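Long-range contacts in succinate dehydrogenase subunit A (Mycolicibacterium smegmatis, PDB 7D6V), which probably oxidises succinate to fumarate with its bound FAD and passes the electrons on toward quinone in the respiratory chain: residues Gly31-Phe42 and Glu163-Ile174; Leu177-Ala187 and Val198-Val206. All coordinates share one frame; numbering follows the deposited sequence.

Contact 1: residues Gly31-Phe42 and Glu163-Ile174; sequences GLRVAVVTKSLF and EARIRVFHETSI. With FAD (flavin-adenine dinucleotide), chain D.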
loop_
_atom_site.group_PDB
_atom_site.type_symbol
_atom_site.label_atom_id
_atom_site.label_comp_id
_atom_site.label_asym_id
_atom_site.label_seq_id
_atom_site.Cartn_x
_atom_site.Cartn_y
_atom_site.Cartn_z
ATOM N N GLY A 31 11.756 3.402 -28.871
ATOM C CA GLY A 31 11.473 2.324 -29.796
ATOM C C GLY A 31 12.450 1.190 -29.596
ATOM O O GLY A 31 13.525 1.175 -30.196
ATOM N N LEU A 32 12.052 0.204 -28.801
ATOM C CA LEU A 32 12.948 -0.835 -28.316
ATOM C C LEU A 32 12.103 -1.953 -27.739
ATOM O O LEU A 32 10.991 -1.718 -27.260
ATOM C CB LEU A 32 13.910 -0.312 -27.241
ATOM C CG LEU A 32 15.162 0.486 -27.596
ATOM C CD1 LEU A 32 16.018 0.687 -26.361
ATOM C CD2 LEU A 32 15.953 -0.217 -28.668
ATOM N N ARG A 33 12.642 -3.163 -27.787
ATOM C CA ARG A 33 12.070 -4.285 -27.059
ATOM C C ARG A 33 12.722 -4.342 -25.685
ATOM O O ARG A 33 13.933 -4.554 -25.578
ATOM C CB ARG A 33 12.279 -5.593 -27.817
ATOM C CG ARG A 33 11.829 -5.545 -29.258
ATOM C CD ARG A 33 11.697 -6.943 -29.821
ATOM N NE ARG A 33 10.768 -7.754 -29.039
ATOM C CZ ARG A 33 11.088 -8.900 -28.450
ATOM N NH1 ARG A 33 10.175 -9.571 -27.764
ATOM N NH2 ARG A 33 12.320 -9.378 -28.550
ATOM N N VAL A 34 11.921 -4.155 -24.642
ATOM C CA VAL A 34 12.411 -4.009 -23.277
ATOM C C VAL A 34 11.891 -5.169 -22.443
ATOM O O VAL A 34 10.699 -5.490 -22.491
ATOM C CB VAL A 34 11.979 -2.666 -22.663
ATOM C CG1 VAL A 34 12.707 -2.420 -21.356
ATOM C CG2 VAL A 34 12.235 -1.536 -23.635
ATOM N N ALA A 35 12.785 -5.791 -21.683
ATOM C CA ALA A 35 12.430 -6.809 -20.707
ATOM C C ALA A 35 12.571 -6.218 -19.313
ATOM O O ALA A 35 13.584 -5.583 -19.006
ATOM C CB ALA A 35 13.314 -8.048 -20.855
ATOM N N VAL A 36 11.558 -6.414 -18.479
ATOM C CA VAL A 36 11.540 -5.888 -17.120
ATOM C C VAL A 36 11.652 -7.078 -16.183
ATOM O O VAL A 36 10.759 -7.933 -16.145
ATOM C CB VAL A 36 10.262 -5.090 -16.835
ATOM C CG1 VAL A 36 10.228 -4.634 -15.387
ATOM C CG2 VAL A 36 10.119 -3.939 -17.789
ATOM N N VAL A 37 12.735 -7.137 -15.416
ATOM C CA VAL A 37 12.990 -8.234 -14.492
ATOM C C VAL A 37 12.880 -7.696 -13.074
ATOM O O VAL A 37 13.527 -6.702 -12.730
ATOM C CB VAL A 37 14.367 -8.871 -14.742
ATOM C CG1 VAL A 37 14.604 -10.013 -13.773
ATOM C CG2 VAL A 37 14.463 -9.355 -16.175
ATOM N N THR A 38 12.056 -8.347 -12.260
ATOM C CA THR A 38 11.785 -7.902 -10.902
ATOM C C THR A 38 11.914 -9.087 -9.961
ATOM O O THR A 38 11.434 -10.181 -10.263
ATOM C CB THR A 38 10.380 -7.297 -10.788
ATOM O OG1 THR A 38 10.270 -6.179 -11.672
ATOM C CG2 THR A 38 10.126 -6.811 -9.377
ATOM N N LYS A 39 12.554 -8.866 -8.816
ATOM C CA LYS A 39 12.711 -9.937 -7.843
ATOM C C LYS A 39 11.424 -10.190 -7.068
ATOM O O LYS A 39 11.195 -11.309 -6.600
ATOM C CB LYS A 39 13.852 -9.603 -6.886
ATOM C CG LYS A 39 14.715 -10.778 -6.509
ATOM C CD LYS A 39 15.466 -10.498 -5.228
ATOM C CE LYS A 39 16.768 -9.791 -5.496
ATOM N NZ LYS A 39 17.497 -9.492 -4.239
ATOM N N SER A 40 10.576 -9.177 -6.936
ATOM C CA SER A 40 9.297 -9.256 -6.252
ATOM C C SER A 40 8.165 -9.233 -7.278
ATOM O O SER A 40 8.391 -9.320 -8.487
ATOM C CB SER A 40 9.176 -8.120 -5.234
ATOM O OG SER A 40 9.387 -6.860 -5.843
ATOM N N LEU A 41 6.932 -9.142 -6.788
ATOM C CA LEU A 41 5.793 -8.996 -7.679
ATOM C C LEU A 41 5.789 -7.605 -8.309
ATOM O O LEU A 41 6.421 -6.666 -7.820
ATOM C CB LEU A 41 4.484 -9.236 -6.925
ATOM C CG LEU A 41 4.145 -10.675 -6.527
ATOM C CD1 LEU A 41 2.872 -10.719 -5.700
ATOM C CD2 LEU A 41 4.009 -11.557 -7.742
ATOM N N PHE A 42 5.066 -7.484 -9.419
ATOM C CA PHE A 42 5.007 -6.227 -10.153
ATOM C C PHE A 42 4.328 -5.149 -9.316
ATOM O O PHE A 42 3.196 -5.324 -8.857
ATOM C CB PHE A 42 4.260 -6.432 -11.469
ATOM C CG PHE A 42 4.409 -5.300 -12.442
ATOM C CD1 PHE A 42 5.546 -4.514 -12.445
ATOM C CD2 PHE A 42 3.412 -5.027 -13.361
ATOM C CE1 PHE A 42 5.680 -3.476 -13.342
ATOM C CE2 PHE A 42 3.544 -3.994 -14.260
ATOM C CZ PHE A 42 4.678 -3.216 -14.249
ATOM N N GLU A 163 2.841 -7.980 -25.126
ATOM C CA GLU A 163 4.277 -8.001 -24.880
ATOM C C GLU A 163 5.086 -7.899 -26.165
ATOM O O GLU A 163 6.176 -8.470 -26.260
ATOM C CB GLU A 163 4.661 -9.261 -24.107
ATOM C CG GLU A 163 3.891 -9.445 -22.815
ATOM C CD GLU A 163 3.967 -10.860 -22.294
ATOM O OE1 GLU A 163 3.715 -11.065 -21.090
ATOM O OE2 GLU A 163 4.283 -11.769 -23.090
ATOM N N ALA A 164 4.570 -7.178 -27.159
ATOM C CA ALA A 164 5.309 -7.003 -28.404
ATOM C C ALA A 164 6.557 -6.156 -28.193
ATOM O O ALA A 164 7.598 -6.413 -28.807
ATOM C CB ALA A 164 4.405 -6.379 -29.465
ATOM N N ARG A 165 6.474 -5.140 -27.336
ATOM C CA ARG A 165 7.608 -4.273 -27.052
ATOM C C ARG A 165 8.044 -4.280 -25.596
ATOM O O ARG A 165 9.221 -4.048 -25.327
ATOM C CB ARG A 165 7.299 -2.822 -27.455
ATOM C CG ARG A 165 6.621 -2.652 -28.800
ATOM C CD ARG A 165 7.390 -3.329 -29.914
ATOM N NE ARG A 165 8.669 -2.683 -30.179
ATOM C CZ ARG A 165 9.519 -3.080 -31.119
ATOM N NH1 ARG A 165 9.220 -4.119 -31.884
ATOM N NH2 ARG A 165 10.664 -2.437 -31.298
ATOM N N ILE A 166 7.139 -4.528 -24.653
ATOM C CA ILE A 166 7.462 -4.533 -23.232
ATOM C C ILE A 166 6.938 -5.824 -22.626
ATOM O O ILE A 166 5.742 -6.120 -22.730
ATOM C CB ILE A 166 6.864 -3.325 -22.493
ATOM C CG1 ILE A 166 7.559 -2.031 -22.905
ATOM C CG2 ILE A 166 6.980 -3.513 -20.992
ATOM C CD1 ILE A 166 7.027 -0.821 -22.181
ATOM N N ARG A 167 7.821 -6.580 -21.982
ATOM C CA ARG A 167 7.432 -7.750 -21.212
ATOM C C ARG A 167 7.988 -7.630 -19.802
ATOM O O ARG A 167 9.137 -7.224 -19.612
ATOM C CB ARG A 167 7.921 -9.042 -21.863
ATOM C CG ARG A 167 7.333 -10.288 -21.237
ATOM C CD ARG A 167 7.643 -11.522 -22.046
ATOM N NE ARG A 167 7.293 -12.732 -21.314
ATOM C CZ ARG A 167 7.513 -13.963 -21.756
ATOM N NH1 ARG A 167 8.083 -14.154 -22.935
ATOM N NH2 ARG A 167 7.159 -15.004 -21.019
ATOM N N VAL A 168 7.168 -7.981 -18.816
ATOM C CA VAL A 168 7.537 -7.908 -17.408
ATOM C C VAL A 168 7.773 -9.320 -16.898
ATOM O O VAL A 168 6.931 -10.205 -17.087
ATOM C CB VAL A 168 6.453 -7.201 -16.574
ATOM C CG1 VAL A 168 6.916 -7.037 -15.139
ATOM C CG2 VAL A 168 6.108 -5.855 -17.181
ATOM N N PHE A 169 8.920 -9.532 -16.257
ATOM C CA PHE A 169 9.279 -10.809 -15.648
ATOM C C PHE A 169 9.384 -10.577 -14.144
ATOM O O PHE A 169 10.468 -10.307 -13.625
ATOM C CB PHE A 169 10.596 -11.365 -16.205
ATOM C CG PHE A 169 10.611 -11.554 -17.696
ATOM C CD1 PHE A 169 10.538 -12.823 -18.243
ATOM C CD2 PHE A 169 10.742 -10.472 -18.550
ATOM C CE1 PHE A 169 10.569 -13.007 -19.606
ATOM C CE2 PHE A 169 10.770 -10.653 -19.915
ATOM C CZ PHE A 169 10.687 -11.922 -20.443
ATOM N N HIS A 170 8.264 -10.690 -13.441
ATOM C CA HIS A 170 8.274 -10.545 -11.995
ATOM C C HIS A 170 8.611 -11.879 -11.337
ATOM O O HIS A 170 8.502 -12.943 -11.950
ATOM C CB HIS A 170 6.931 -10.026 -11.481
ATOM C CG HIS A 170 5.794 -10.972 -11.700
ATOM N ND1 HIS A 170 5.314 -11.805 -10.713
ATOM C CD2 HIS A 170 5.034 -11.210 -12.793
ATOM C CE1 HIS A 170 4.311 -12.518 -11.192
ATOM N NE2 HIS A 170 4.121 -12.176 -12.452
ATOM N N GLU A 171 9.026 -11.803 -10.071
ATOM C CA GLU A 171 9.482 -12.970 -9.313
ATOM C C GLU A 171 10.663 -13.646 -10.006
ATOM O O GLU A 171 10.775 -14.871 -10.030
ATOM C CB GLU A 171 8.343 -13.968 -9.089
ATOM C CG GLU A 171 7.203 -13.488 -8.200
ATOM C CD GLU A 171 7.618 -13.280 -6.762
ATOM O OE1 GLU A 171 8.512 -14.010 -6.291
ATOM O OE2 GLU A 171 7.040 -12.403 -6.092
ATOM N N THR A 172 11.550 -12.838 -10.582
ATOM C CA THR A 172 12.732 -13.326 -11.279
ATOM C C THR A 172 13.956 -12.626 -10.712
ATOM O O THR A 172 13.950 -11.405 -10.538
ATOM C CB THR A 172 12.630 -13.082 -12.787
ATOM O OG1 THR A 172 11.391 -13.609 -13.273
ATOM C CG2 THR A 172 13.772 -13.760 -13.517
ATOM N N SER A 173 15.002 -13.394 -10.430
ATOM C CA SER A 173 16.207 -12.886 -9.792
ATOM C C SER A 173 17.396 -13.094 -10.716
ATOM O O SER A 173 17.624 -14.209 -11.193
ATOM C CB SER A 173 16.443 -13.580 -8.450
ATOM O OG SER A 173 17.632 -13.121 -7.837
ATOM N N ILE A 174 18.147 -12.027 -10.963
ATOM C CA ILE A 174 19.317 -12.063 -11.833
ATOM C C ILE A 174 20.551 -12.282 -10.971
ATOM O O ILE A 174 20.764 -11.568 -9.985
ATOM C CB ILE A 174 19.442 -10.770 -12.657
ATOM C CG1 ILE A 174 18.258 -10.629 -13.613
ATOM C CG2 ILE A 174 20.748 -10.753 -13.423
ATOM C CD1 ILE A 174 18.167 -11.724 -14.647
HETATM P PA FAD D . 13.436 0.109 -5.644
HETATM O O1A FAD D . 12.178 0.504 -6.323
HETATM O O2A FAD D . 13.523 0.190 -4.169
HETATM O O5B FAD D . 13.711 -1.417 -6.026
HETATM C C5B FAD D . 14.624 -1.826 -7.028
HETATM C C4B FAD D . 14.025 -2.964 -7.837
HETATM O O4B FAD D . 15.050 -3.838 -8.298
HETATM C C3B FAD D . 13.068 -3.839 -7.065
HETATM O O3B FAD D . 11.953 -4.087 -7.909
HETATM C C2B FAD D . 13.810 -5.136 -6.872
HETATM O O2B FAD D . 12.944 -6.261 -6.800
HETATM C C1B FAD D . 14.656 -5.187 -8.109
HETATM N N9A FAD D . 15.830 -6.053 -7.917
HETATM C C8A FAD D . 16.770 -5.922 -6.982
HETATM N N7A FAD D . 17.700 -6.886 -7.103
HETATM C C5A FAD D . 17.350 -7.658 -8.136
HETATM C C6A FAD D . 17.884 -8.849 -8.812
HETATM N N6A FAD D . 19.018 -9.437 -8.399
HETATM N N1A FAD D . 17.203 -9.334 -9.856
HETATM C C2A FAD D . 16.076 -8.770 -10.297
HETATM N N3A FAD D . 15.536 -7.692 -9.732
HETATM C C4A FAD D . 16.116 -7.101 -8.671
HETATM N N1 FAD D . 13.058 8.800 -0.301
HETATM C C2 FAD D . 12.462 10.007 -0.355
HETATM O O2 FAD D . 12.872 10.830 -1.179
HETATM N N3 FAD D . 11.451 10.361 0.439
HETATM C C4 FAD D . 10.958 9.537 1.354
HETATM O O4 FAD D . 10.018 9.888 2.079
HETATM C C4X FAD D . 11.548 8.196 1.490
HETATM N N5 FAD D . 11.095 7.313 2.393
HETATM C C5X FAD D . 11.652 6.096 2.486
HETATM C C6 FAD D . 11.171 5.196 3.423
HETATM C C7 FAD D . 11.740 3.943 3.530
HETATM C C7M FAD D . 11.230 2.960 4.541
HETATM C C8 FAD D . 12.861 3.564 2.645
HETATM C C8M FAD D . 13.479 2.202 2.760
HETATM C C9 FAD D . 13.344 4.455 1.706
HETATM C C9A FAD D . 12.776 5.708 1.600
HETATM N N10 FAD D . 13.264 6.613 0.654
HETATM C C10 FAD D . 12.658 7.869 0.579
HETATM C "C1'" FAD D . 14.359 6.253 -0.240
HETATM C "C2'" FAD D . 13.800 5.945 -1.625
HETATM O "O2'" FAD D . 12.538 5.293 -1.511
HETATM C "C3'" FAD D . 14.703 5.021 -2.422
HETATM O "O3'" FAD D . 15.927 5.694 -2.680
HETATM C "C4'" FAD D . 14.058 4.656 -3.749
HETATM O "O4'" FAD D . 12.835 3.972 -3.516
HETATM C "C5'" FAD D . 14.941 3.763 -4.597
HETATM O "O5'" FAD D . 14.165 3.321 -5.700
HETATM P P FAD D . 14.747 2.382 -6.849
HETATM O O1P FAD D . 13.802 2.459 -7.994
HETATM O O2P FAD D . 16.178 2.710 -7.083
HETATM O O3P FAD D . 14.704 0.899 -6.226
#
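Val36 and Val168 stand side by side on one face of a parallel strand pair and point the same way, CG1 of Val36 lying 4.1 Å from CG1 of Val168. The Phe42 side chain crosses that of Val168 at about a right angle. With CG anti to the backbone N (chi1 -167°) its ring is turned so that Val168 CG1 sits over one face, 4.1 Å from the centroid of Phe42 and 15° off the normal, a CH-pi contact. Helix 18-30 packs against the same side, touching Val34, Val36 and Ile166. On the reverse face, Ala35 CB meets CE2 of Phe169 at 3.8 Å, and the side chains of Val37 and Ile174 cross at about a right angle, CG1 of Val37 lying 3.7 Å from CG1 of Ile174. At the outer end, Arg165, bent at chi2 and chi3, presents one face of its guanidinium to Arg33 CG, the two guanidinium planes standing 69° apart. Arg33 NE meanwhile makes a weak bond to Ala164 O. Within the sheet itself, backbone hydrogen bonds such as Val34 N to Arg165 O (2.8 Å) join strand 166-169 to strand 34-37 at the border of the parallel sheet of the Rossmann-like FAD-binding fold.

The other end holds the cofactor. Ile174 N donates to FAD N1A at 3.1 Å, and FAD N6A returns a bond to Ile174 O at 3.2 Å. The Lys39 chain runs over one face of the adenine, its ammonium going on to a salt bridge with Asp228. Because both adenine bonds use backbone atoms, the base is recognised by the course of strand 172-179, whereas backbone hydrogen bonds join the supporting strands and apolar side chains pack their two faces.

Contact 2: residues Leu177-Ala187 and Val198-Val206; sequences LILDDGKIAGA and VLFEAPAVV
Ala187 and Phe200 meet in the beta hairpin formed by strands 184-191 and 197-200, part of a mixed four-stranded sheet within the FAD-binding region. Near the start of the hairpin, Ala185 and Gly186 both face Ile178 on the neighbouring strand 172-179, a classic beta bulge.

Two backbone hydrogen bonds link Ala187 and Phe200, one of them bent. Phe200 N reaches Ala187 O at 2.8 Å. The return bond, Ala187 N to Phe200 O, is the bent one and is 3.1 Å long. The same Phe200 O receives a CA-H contact from Gly186. At the bulge, Ile178 N bonds to Gly186 O at 2.7 Å, while Ile178 O takes Ala185 N and, weakly, Gly186 N. Gly186 takes a positive phi of 158° here, and it is its CA that lies against Phe200 O, so the bulge on one side and the hairpin partner on the other meet at a residue with no side chain.

Apolar packing ties this sheet to the parallel one. Ile184 and Val205 cross at about a right angle, their CG2 atoms 3.7 Å apart; in Ile184, CG2 lies anti to the backbone N and is the branch that does the touching. Leu177 CD2 approaches Val205 CG1 more loosely, at 4.4 Å. Strand 11-14 joins this layer through Ile14, which touches both Leu177 and Val205, and Leu408 touches Ile184 and Val205. Within the hairpin sheet, Ile178 CG1 and Leu199 CD1 meet at 4.1 Å, their side chains again crosswise.

The Phe200 ring stands edge-to-face with Phe169, and at its own edge, near the ring plane, Ala187 O lies 3.7 Å from Phe200 CD2.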
loop_
_atom_site.group_PDB
_atom_site.type_symbol
_atom_site.label_atom_id
_atom_site.label_comp_id
_atom_site.label_asym_id
_atom_site.label_seq_id
_atom_site.Cartn_x
_atom_site.Cartn_y
_atom_site.Cartn_z
ATOM N N LEU A 177 25.820 -11.218 -14.906
ATOM C CA LEU A 177 25.800 -10.488 -16.166
ATOM C C LEU A 177 26.815 -11.120 -17.104
ATOM O O LEU A 177 27.974 -11.319 -16.726
ATOM C CB LEU A 177 26.118 -9.006 -15.958
ATOM C CG LEU A 177 25.139 -8.195 -15.110
ATOM C CD1 LEU A 177 25.564 -6.744 -15.053
ATOM C CD2 LEU A 177 23.735 -8.317 -15.661
ATOM N N ILE A 178 26.383 -11.436 -18.312
ATOM C CA ILE A 178 27.220 -12.124 -19.285
ATOM C C ILE A 178 27.928 -11.096 -20.151
ATOM O O ILE A 178 27.326 -10.117 -20.603
ATOM C CB ILE A 178 26.383 -13.096 -20.137
ATOM C CG1 ILE A 178 25.561 -14.020 -19.237
ATOM C CG2 ILE A 178 27.277 -13.906 -21.054
ATOM C CD1 ILE A 178 26.392 -14.916 -18.357
ATOM N N LEU A 179 29.217 -11.321 -20.381
ATOM C CA LEU A 179 30.052 -10.423 -21.161
ATOM C C LEU A 179 30.566 -11.140 -22.401
ATOM O O LEU A 179 30.761 -12.358 -22.397
ATOM C CB LEU A 179 31.233 -9.911 -20.332
ATOM C CG LEU A 179 31.087 -8.569 -19.614
ATOM C CD1 LEU A 179 29.860 -8.543 -18.729
ATOM C CD2 LEU A 179 32.327 -8.300 -18.793
ATOM N N ASP A 180 30.777 -10.374 -23.471
ATOM C CA ASP A 180 31.337 -10.914 -24.705
ATOM C C ASP A 180 32.828 -10.617 -24.825
ATOM O O ASP A 180 33.647 -11.539 -24.889
ATOM C CB ASP A 180 30.578 -10.348 -25.911
ATOM C CG ASP A 180 30.937 -11.042 -27.211
ATOM O OD1 ASP A 180 31.721 -12.013 -27.180
ATOM O OD2 ASP A 180 30.434 -10.609 -28.271
ATOM N N ASP A 181 33.198 -9.342 -24.839
ATOM C CA ASP A 181 34.598 -8.932 -24.857
ATOM C C ASP A 181 34.756 -7.749 -23.907
ATOM O O ASP A 181 35.317 -6.705 -24.243
ATOM C CB ASP A 181 35.048 -8.625 -26.286
ATOM C CG ASP A 181 36.536 -8.316 -26.392
ATOM O OD1 ASP A 181 37.308 -9.247 -26.704
ATOM O OD2 ASP A 181 36.938 -7.149 -26.210
ATOM N N GLY A 182 34.217 -7.897 -22.700
ATOM C CA GLY A 182 34.109 -6.800 -21.772
ATOM C C GLY A 182 32.856 -5.970 -21.929
ATOM O O GLY A 182 32.634 -5.056 -21.127
ATOM N N LYS A 183 32.037 -6.259 -22.934
ATOM C CA LYS A 183 30.781 -5.565 -23.158
ATOM C C LYS A 183 29.618 -6.435 -22.701
ATOM O O LYS A 183 29.696 -7.663 -22.720
ATOM C CB LYS A 183 30.609 -5.211 -24.635
ATOM C CG LYS A 183 31.901 -4.859 -25.341
ATOM C CD LYS A 183 31.675 -4.690 -26.832
ATOM C CE LYS A 183 31.059 -5.940 -27.439
ATOM N NZ LYS A 183 32.049 -7.041 -27.594
ATOM N N ILE A 184 28.533 -5.780 -22.287
ATOM C CA ILE A 184 27.348 -6.504 -21.851
ATOM C C ILE A 184 26.801 -7.328 -23.004
ATOM O O ILE A 184 26.627 -6.827 -24.120
ATOM C CB ILE A 184 26.292 -5.525 -21.317
ATOM C CG1 ILE A 184 26.695 -5.000 -19.938
ATOM C CG2 ILE A 184 24.921 -6.177 -21.278
ATOM C CD1 ILE A 184 26.932 -6.079 -18.916
ATOM N N ALA A 185 26.530 -8.604 -22.739
ATOM C CA ALA A 185 25.913 -9.486 -23.715
ATOM C C ALA A 185 24.594 -10.077 -23.246
ATOM O O ALA A 185 23.880 -10.664 -24.064
ATOM C CB ALA A 185 26.867 -10.630 -24.092
ATOM N N GLY A 186 24.252 -9.941 -21.977
ATOM C CA GLY A 186 22.993 -10.450 -21.481
ATOM C C GLY A 186 23.040 -10.664 -19.984
ATOM O O GLY A 186 24.046 -10.407 -19.325
ATOM N N ALA A 187 21.917 -11.146 -19.461
ATOM C CA ALA A 187 21.756 -11.406 -18.039
ATOM C C ALA A 187 21.279 -12.834 -17.828
ATOM O O ALA A 187 20.479 -13.353 -18.608
ATOM C CB ALA A 187 20.767 -10.427 -17.403
ATOM N N VAL A 198 16.871 -18.762 -16.726
ATOM C CA VAL A 198 16.505 -17.909 -17.843
ATOM C C VAL A 198 17.703 -17.043 -18.213
ATOM O O VAL A 198 18.384 -16.487 -17.343
ATOM C CB VAL A 198 15.264 -17.050 -17.512
ATOM C CG1 VAL A 198 15.492 -16.216 -16.264
ATOM C CG2 VAL A 198 14.892 -16.171 -18.690
ATOM N N LEU A 199 17.975 -16.963 -19.510
ATOM C CA LEU A 199 19.045 -16.145 -20.058
ATOM C C LEU A 199 18.442 -15.100 -20.983
ATOM O O LEU A 199 17.735 -15.443 -21.936
ATOM C CB LEU A 199 20.061 -17.002 -20.811
ATOM C CG LEU A 199 21.058 -16.235 -21.678
ATOM C CD1 LEU A 199 22.009 -15.422 -20.818
ATOM C CD2 LEU A 199 21.820 -17.188 -22.575
ATOM N N PHE A 200 18.730 -13.838 -20.704
ATOM C CA PHE A 200 18.386 -12.735 -21.585
ATOM C C PHE A 200 19.608 -12.367 -22.413
ATOM O O PHE A 200 20.745 -12.511 -21.965
ATOM C CB PHE A 200 17.894 -11.534 -20.780
ATOM C CG PHE A 200 16.727 -11.847 -19.888
ATOM C CD1 PHE A 200 15.432 -11.730 -20.354
ATOM C CD2 PHE A 200 16.927 -12.271 -18.587
ATOM C CE1 PHE A 200 14.362 -12.024 -19.539
ATOM C CE2 PHE A 200 15.860 -12.565 -17.770
ATOM C CZ PHE A 200 14.578 -12.442 -18.245
ATOM N N GLU A 201 19.368 -11.910 -23.635
ATOM C CA GLU A 201 20.429 -11.685 -24.612
ATOM C C GLU A 201 20.372 -10.261 -25.147
ATOM O O GLU A 201 20.398 -10.020 -26.354
ATOM C CB GLU A 201 20.345 -12.700 -25.745
ATOM C CG GLU A 201 20.918 -14.056 -25.395
ATOM C CD GLU A 201 20.372 -15.161 -26.275
ATOM O OE1 GLU A 201 19.204 -15.552 -26.078
ATOM O OE2 GLU A 201 21.110 -15.642 -27.161
ATOM N N ALA A 202 20.280 -9.304 -24.253
ATOM C CA ALA A 202 20.241 -7.923 -24.700
ATOM C C ALA A 202 21.637 -7.309 -24.709
ATOM O O ALA A 202 22.475 -7.643 -23.867
ATOM C CB ALA A 202 19.333 -7.098 -23.797
ATOM N N PRO A 203 21.913 -6.405 -25.653
ATOM C CA PRO A 203 23.210 -5.712 -25.658
ATOM C C PRO A 203 23.329 -4.593 -24.635
ATOM O O PRO A 203 24.434 -4.066 -24.454
ATOM C CB PRO A 203 23.300 -5.159 -27.084
ATOM C CG PRO A 203 21.897 -5.012 -27.519
ATOM C CD PRO A 203 21.121 -6.109 -26.857
ATOM N N ALA A 204 22.245 -4.214 -23.964
ATOM C CA ALA A 204 22.274 -3.168 -22.956
ATOM C C ALA A 204 21.512 -3.620 -21.721
ATOM O O ALA A 204 20.523 -4.349 -21.815
ATOM C CB ALA A 204 21.678 -1.857 -23.481
ATOM N N VAL A 205 21.985 -3.180 -20.559
ATOM C CA VAL A 205 21.369 -3.507 -19.277
ATOM C C VAL A 205 21.306 -2.239 -18.435
ATOM O O VAL A 205 22.297 -1.512 -18.330
ATOM C CB VAL A 205 22.150 -4.613 -18.538
ATOM C CG1 VAL A 205 21.791 -4.639 -17.064
ATOM C CG2 VAL A 205 21.880 -5.965 -19.169
ATOM N N VAL A 206 20.142 -1.970 -17.848
ATOM C CA VAL A 206 19.960 -0.891 -16.881
ATOM C C VAL A 206 19.723 -1.527 -15.520
ATOM O O VAL A 206 18.823 -2.360 -15.371
ATOM C CB VAL A 206 18.791 0.031 -17.268
ATOM C CG1 VAL A 206 18.616 1.123 -16.229
ATOM C CG2 VAL A 206 19.019 0.629 -18.638
#

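From the N terminus, the chain first lays down residues 31-42 and returns at 163-174, so contact 1 closes a loop of 120 residues, much of it helical. Contact 2 opens only after that closure and spans a mere ten residues between 177-187 and 198-206. The two therefore follow in series, neither nesting nor crossing. Strand 172-179 serves both: its beginning belongs to contact 1 and its end to contact 2. Their centres are about 15 Å apart, and Phe200 bridges them by packing on Val37, Phe169 and Ile174. Together they join the parallel sheet of the FAD-binding fold to the mixed hairpin sheet beside it.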